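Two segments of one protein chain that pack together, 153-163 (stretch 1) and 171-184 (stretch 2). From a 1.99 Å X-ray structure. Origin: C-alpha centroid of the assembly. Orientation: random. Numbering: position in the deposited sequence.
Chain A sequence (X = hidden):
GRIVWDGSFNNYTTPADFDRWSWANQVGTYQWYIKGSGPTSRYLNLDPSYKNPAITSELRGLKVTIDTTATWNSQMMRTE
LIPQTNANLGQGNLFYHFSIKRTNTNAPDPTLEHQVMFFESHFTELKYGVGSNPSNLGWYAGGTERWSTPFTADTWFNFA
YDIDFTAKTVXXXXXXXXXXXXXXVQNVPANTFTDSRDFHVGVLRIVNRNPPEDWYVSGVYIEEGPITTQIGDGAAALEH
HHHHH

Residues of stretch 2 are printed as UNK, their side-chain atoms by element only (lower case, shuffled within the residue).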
# COMPACT_ATOMS: atom_id res chain seq x y z
N ALA A 153 -12.58 11.61 1.18
CA ALA A 153 -11.76 12.21 0.14
C ALA A 153 -10.74 13.17 0.75
O ALA A 153 -11.04 13.92 1.67
CB ALA A 153 -12.63 12.94 -0.89
N ASP A 154 -9.51 13.10 0.24
CA ASP A 154 -8.39 13.95 0.65
C ASP A 154 -7.82 13.78 2.06
O ASP A 154 -6.86 14.44 2.42
CB ASP A 154 -8.69 15.42 0.32
CG ASP A 154 -8.67 15.67 -1.18
OD1 ASP A 154 -9.74 15.87 -1.76
OD2 ASP A 154 -7.57 15.58 -1.79
N THR A 155 -8.37 12.86 2.83
CA THR A 155 -7.79 12.51 4.11
C THR A 155 -6.67 11.49 3.91
O THR A 155 -6.82 10.54 3.15
CB THR A 155 -8.89 11.99 5.04
OG1 THR A 155 -9.89 13.01 5.19
CG2 THR A 155 -8.32 11.62 6.37
N TRP A 156 -5.53 11.70 4.56
CA TRP A 156 -4.41 10.78 4.41
C TRP A 156 -4.51 9.77 5.52
O TRP A 156 -4.48 10.14 6.68
CB TRP A 156 -3.05 11.49 4.41
CG TRP A 156 -2.61 11.93 3.06
CD1 TRP A 156 -2.69 13.20 2.51
CD2 TRP A 156 -2.02 11.09 2.05
NE1 TRP A 156 -2.17 13.18 1.24
CE2 TRP A 156 -1.77 11.91 0.93
CE3 TRP A 156 -1.69 9.73 1.98
CZ2 TRP A 156 -1.19 11.41 -0.25
CZ3 TRP A 156 -1.11 9.23 0.81
CH2 TRP A 156 -0.87 10.07 -0.29
N PHE A 157 -4.67 8.51 5.15
CA PHE A 157 -4.80 7.43 6.10
C PHE A 157 -3.47 6.72 6.24
O PHE A 157 -2.94 6.14 5.27
CB PHE A 157 -5.91 6.49 5.66
CG PHE A 157 -7.27 7.12 5.73
CD1 PHE A 157 -7.97 7.15 6.94
CD2 PHE A 157 -7.84 7.71 4.61
CE1 PHE A 157 -9.22 7.75 7.02
CE2 PHE A 157 -9.09 8.30 4.67
CZ PHE A 157 -9.79 8.32 5.87
N ASN A 158 -2.92 6.81 7.44
CA ASN A 158 -1.63 6.23 7.78
C ASN A 158 -1.88 4.89 8.37
O ASN A 158 -2.77 4.73 9.20
CB ASN A 158 -0.89 7.08 8.82
CG ASN A 158 -0.82 8.54 8.44
OD1 ASN A 158 -1.20 9.43 9.24
ND2 ASN A 158 -0.33 8.81 7.25
N PHE A 159 -1.07 3.92 7.97
CA PHE A 159 -1.14 2.58 8.54
C PHE A 159 0.22 2.00 8.79
O PHE A 159 1.21 2.32 8.10
CB PHE A 159 -1.86 1.62 7.62
CG PHE A 159 -3.30 1.98 7.35
CD1 PHE A 159 -4.29 1.66 8.27
CD2 PHE A 159 -3.67 2.62 6.18
CE1 PHE A 159 -5.63 1.96 8.02
CE2 PHE A 159 -4.99 2.93 5.92
CZ PHE A 159 -5.98 2.59 6.84
N ALA A 160 0.26 1.11 9.77
CA ALA A 160 1.29 0.10 9.83
C ALA A 160 0.70 -1.26 10.22
O ALA A 160 -0.09 -1.38 11.18
CB ALA A 160 2.43 0.52 10.74
N TYR A 161 1.07 -2.28 9.45
CA TYR A 161 0.80 -3.65 9.81
C TYR A 161 1.90 -4.10 10.79
O TYR A 161 3.08 -4.08 10.47
CB TYR A 161 0.80 -4.57 8.58
CG TYR A 161 -0.15 -4.24 7.45
CD1 TYR A 161 -1.31 -3.47 7.66
CD2 TYR A 161 0.08 -4.72 6.18
CE1 TYR A 161 -2.19 -3.19 6.62
CE2 TYR A 161 -0.80 -4.47 5.14
CZ TYR A 161 -1.93 -3.70 5.35
OH TYR A 161 -2.78 -3.45 4.29
N ASP A 162 1.49 -4.47 11.99
CA ASP A 162 2.37 -4.92 13.05
C ASP A 162 2.36 -6.43 12.94
O ASP A 162 1.43 -7.06 13.45
CB ASP A 162 1.76 -4.45 14.38
CG ASP A 162 2.54 -4.89 15.60
OD1 ASP A 162 3.24 -5.93 15.57
OD2 ASP A 162 2.44 -4.16 16.62
N ILE A 163 3.34 -6.99 12.24
CA ILE A 163 3.33 -8.41 11.91
C ILE A 163 4.36 -9.14 12.78
O ILE A 163 5.54 -8.79 12.79
CB ILE A 163 3.61 -8.68 10.41
CG1 ILE A 163 2.61 -7.89 9.54
CG2 ILE A 163 3.50 -10.16 10.10
CD1 ILE A 163 2.91 -7.90 8.06
N UNK A 171 -1.36 -7.22 13.93
CA UNK A 171 -2.18 -6.12 14.44
C UNK A 171 -2.11 -4.94 13.50
O UNK A 171 -1.46 -5.01 12.44
N UNK A 172 -2.78 -3.86 13.88
CA UNK A 172 -2.86 -2.68 13.03
C UNK A 172 -2.60 -1.38 13.82
O UNK A 172 -3.21 -1.16 14.89
c UNK A 172 -4.43 -1.44 11.41
c UNK A 172 -3.60 -1.67 10.15
c UNK A 172 -4.23 -2.61 12.37
c UNK A 172 -5.92 -1.24 11.09
N UNK A 173 -1.70 -0.55 13.29
CA UNK A 173 -1.54 0.81 13.78
C UNK A 173 -2.17 1.75 12.74
O UNK A 173 -2.08 1.51 11.54
c UNK A 173 1.07 0.72 16.34
c UNK A 173 0.88 -1.02 14.96
c UNK A 173 1.65 2.01 18.29
c UNK A 173 2.19 0.85 18.90
c UNK A 173 1.65 -0.40 16.96
c UNK A 173 2.20 -0.36 18.25
c UNK A 173 1.09 1.95 17.02
n UNK A 173 1.50 -1.46 16.11
c UNK A 173 -0.07 1.16 14.01
c UNK A 173 0.60 0.31 15.05
N UNK A 174 -2.83 2.80 13.20
CA UNK A 174 -3.51 3.74 12.29
C UNK A 174 -3.61 5.15 12.85
O UNK A 174 -3.56 5.37 14.07
c UNK A 174 -4.89 3.22 11.92
N UNK A 175 -3.68 6.10 11.94
CA UNK A 175 -3.96 7.49 12.24
C UNK A 175 -4.26 8.19 10.91
O UNK A 175 -4.12 7.57 9.84
o UNK A 175 -1.76 8.48 11.98
c UNK A 175 -2.77 8.16 12.92
N UNK A 176 -4.67 9.46 10.99
CA UNK A 176 -4.85 10.29 9.79
C UNK A 176 -3.84 11.44 9.73
O UNK A 176 -3.29 11.88 10.75
c UNK A 176 -6.28 10.88 9.70
o UNK A 176 -6.54 11.69 10.84
c UNK A 176 -7.33 9.77 9.62
N UNK A 177 -3.59 11.90 8.52
CA UNK A 177 -2.77 13.08 8.24
C UNK A 177 -1.45 13.09 9.00
O UNK A 177 -0.65 12.20 8.78
c UNK A 177 -4.88 14.30 7.55
o UNK A 177 -4.84 13.88 6.39
n UNK A 177 -6.00 14.73 8.12
c UNK A 177 -3.62 14.33 8.42
N UNK A 178 -1.22 14.09 9.85
CA UNK A 178 0.05 14.22 10.59
C UNK A 178 0.04 13.66 12.00
O UNK A 178 1.02 13.83 12.74
N UNK A 179 -1.04 12.98 12.40
CA UNK A 179 -1.17 12.46 13.77
C UNK A 179 -0.39 11.17 13.91
O UNK A 179 -0.28 10.41 12.96
n UNK A 179 -2.96 14.59 14.36
o UNK A 179 -4.61 13.39 13.46
c UNK A 179 -3.49 13.46 13.96
c UNK A 179 -2.63 12.22 14.12
N UNK A 180 0.16 10.91 15.11
CA UNK A 180 0.98 9.70 15.24
C UNK A 180 0.15 8.43 15.22
O UNK A 180 -1.01 8.44 15.64
c UNK A 180 0.25 11.78 16.30
c UNK A 180 1.67 9.87 16.60
c UNK A 180 0.80 10.85 17.35
N UNK A 181 0.76 7.34 14.75
CA UNK A 181 0.11 6.05 14.74
C UNK A 181 -0.25 5.59 16.16
O UNK A 181 0.55 5.73 17.09
c UNK A 181 0.05 4.96 11.76
c UNK A 181 1.31 5.20 12.58
c UNK A 181 1.02 5.00 14.08
c UNK A 181 2.45 4.30 12.12
N UNK A 182 -1.45 5.06 16.29
CA UNK A 182 -1.91 4.42 17.52
C UNK A 182 -2.29 3.00 17.11
O UNK A 182 -2.76 2.79 15.97
c UNK A 182 -3.12 5.17 18.14
c UNK A 182 -3.63 4.49 19.39
c UNK A 182 -2.73 6.61 18.47
N UNK A 183 -2.06 2.04 18.00
CA UNK A 183 -2.44 0.65 17.75
C UNK A 183 -3.95 0.47 17.95
O UNK A 183 -4.44 0.46 19.07
c UNK A 183 -1.75 -1.76 18.20
n UNK A 183 0.44 -4.91 18.63
c UNK A 183 -1.64 -0.31 18.64
c UNK A 183 -0.73 -2.67 18.88
c UNK A 183 -0.74 -4.07 18.25
N UNK A 184 -4.67 0.32 16.85
CA UNK A 184 -6.15 0.27 16.87
C UNK A 184 -6.68 -1.16 16.85
O UNK A 184 -7.82 -1.42 17.25
c UNK A 184 -6.09 0.68 14.36
c UNK A 184 -6.62 2.56 15.94
c UNK A 184 -6.75 1.06 15.69

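Position 171 has no side-chain atoms. Its N donates to Asp-162 O (2.8 Å) and its O accepts from Asp-162 N (3.0 Å), and an ideal CB here would lie 3.1 Å from a side-chain carbon of position 183. It is Gly-171.

Position 172 carries four carbons forked at the second, and one terminal carbon reaches both Tyr-161 CD1 and Phe-159 CD1. The fork at the second carbon identifies Leu-172; its CD1 lies 3.8 Å from Tyr-161 CD1, at the edge of that ring, and 3.9 Å from Phe-159 CD1.

Position 173 has one carbon followed by fused five- and six-membered rings with a single nitrogen, an indole: Trp-173. NE1 donates to Asp-162 OD2 at 2.9 Å with an N-H...O angle of 177°, while the backbone pairs with Ala-160 (Trp-173 N to Ala-160 O, 2.8 Å).

Position 174 ends at a single carbon, CB, 4.0 Å from Phe-159 CD1; this is Ala-174.

Position 175 has one carbon and one oxygen, hence Ser-175. OG donates within its own stretch to the backbone O of position 179 (2.6 Å), and Ser-175 O accepts from Asn-158 N (2.8 Å).

Position 176 has a carbon bearing one oxygen and one carbon, the latter near Phe-157 and Thr-155. It is Thr-176, with CG2 3.8 Å from Phe-157 CD1.

Position 177 has two carbons, the second carrying O and N. The amide defines Asn-177, whose OD1 accepts from Trp-156 N (2.9 Å) while its N donates to Trp-156 O (2.7 Å).

Position 178, without side-chain atoms, is Gly-178, inside the type II' turn from Thr-176 to position 179. That last position repeats the two-carbon amide pattern, so it is Asn-179; it barely touches stretch 1.

Position 180 closes three carbons onto its backbone N: Pro-180, out of contact. Position 181 has four carbons forked at the second, close to Ala-160 and Asn-158: Leu-181, with CD1 4.0 Å from Ala-160 CB.

Position 182, one carbon carrying two, is Val-182. Position 183 is four carbons in a row ending in nitrogen: Lys-183, all t, with NZ 2.9 Å from Asp-162 OD2 in a salt bridge. Position 184 repeats the three-carbon fork: Val-184. Neither valine touches stretch 1.

The contact is an antiparallel strand pair (157°, axes 4.7 Å apart) burying 770 Å². Paired backbone bonds at Asn-158, Ala-160 and Asp-162 fix the register. Phe-159, Tyr-161, Leu-172 and Ala-174 pack on one face; on the other, Asp-162 OD2 accepts from both Trp-173 and Lys-183.

Stretch 2 (171-184) GLWASTNGNPLVKV
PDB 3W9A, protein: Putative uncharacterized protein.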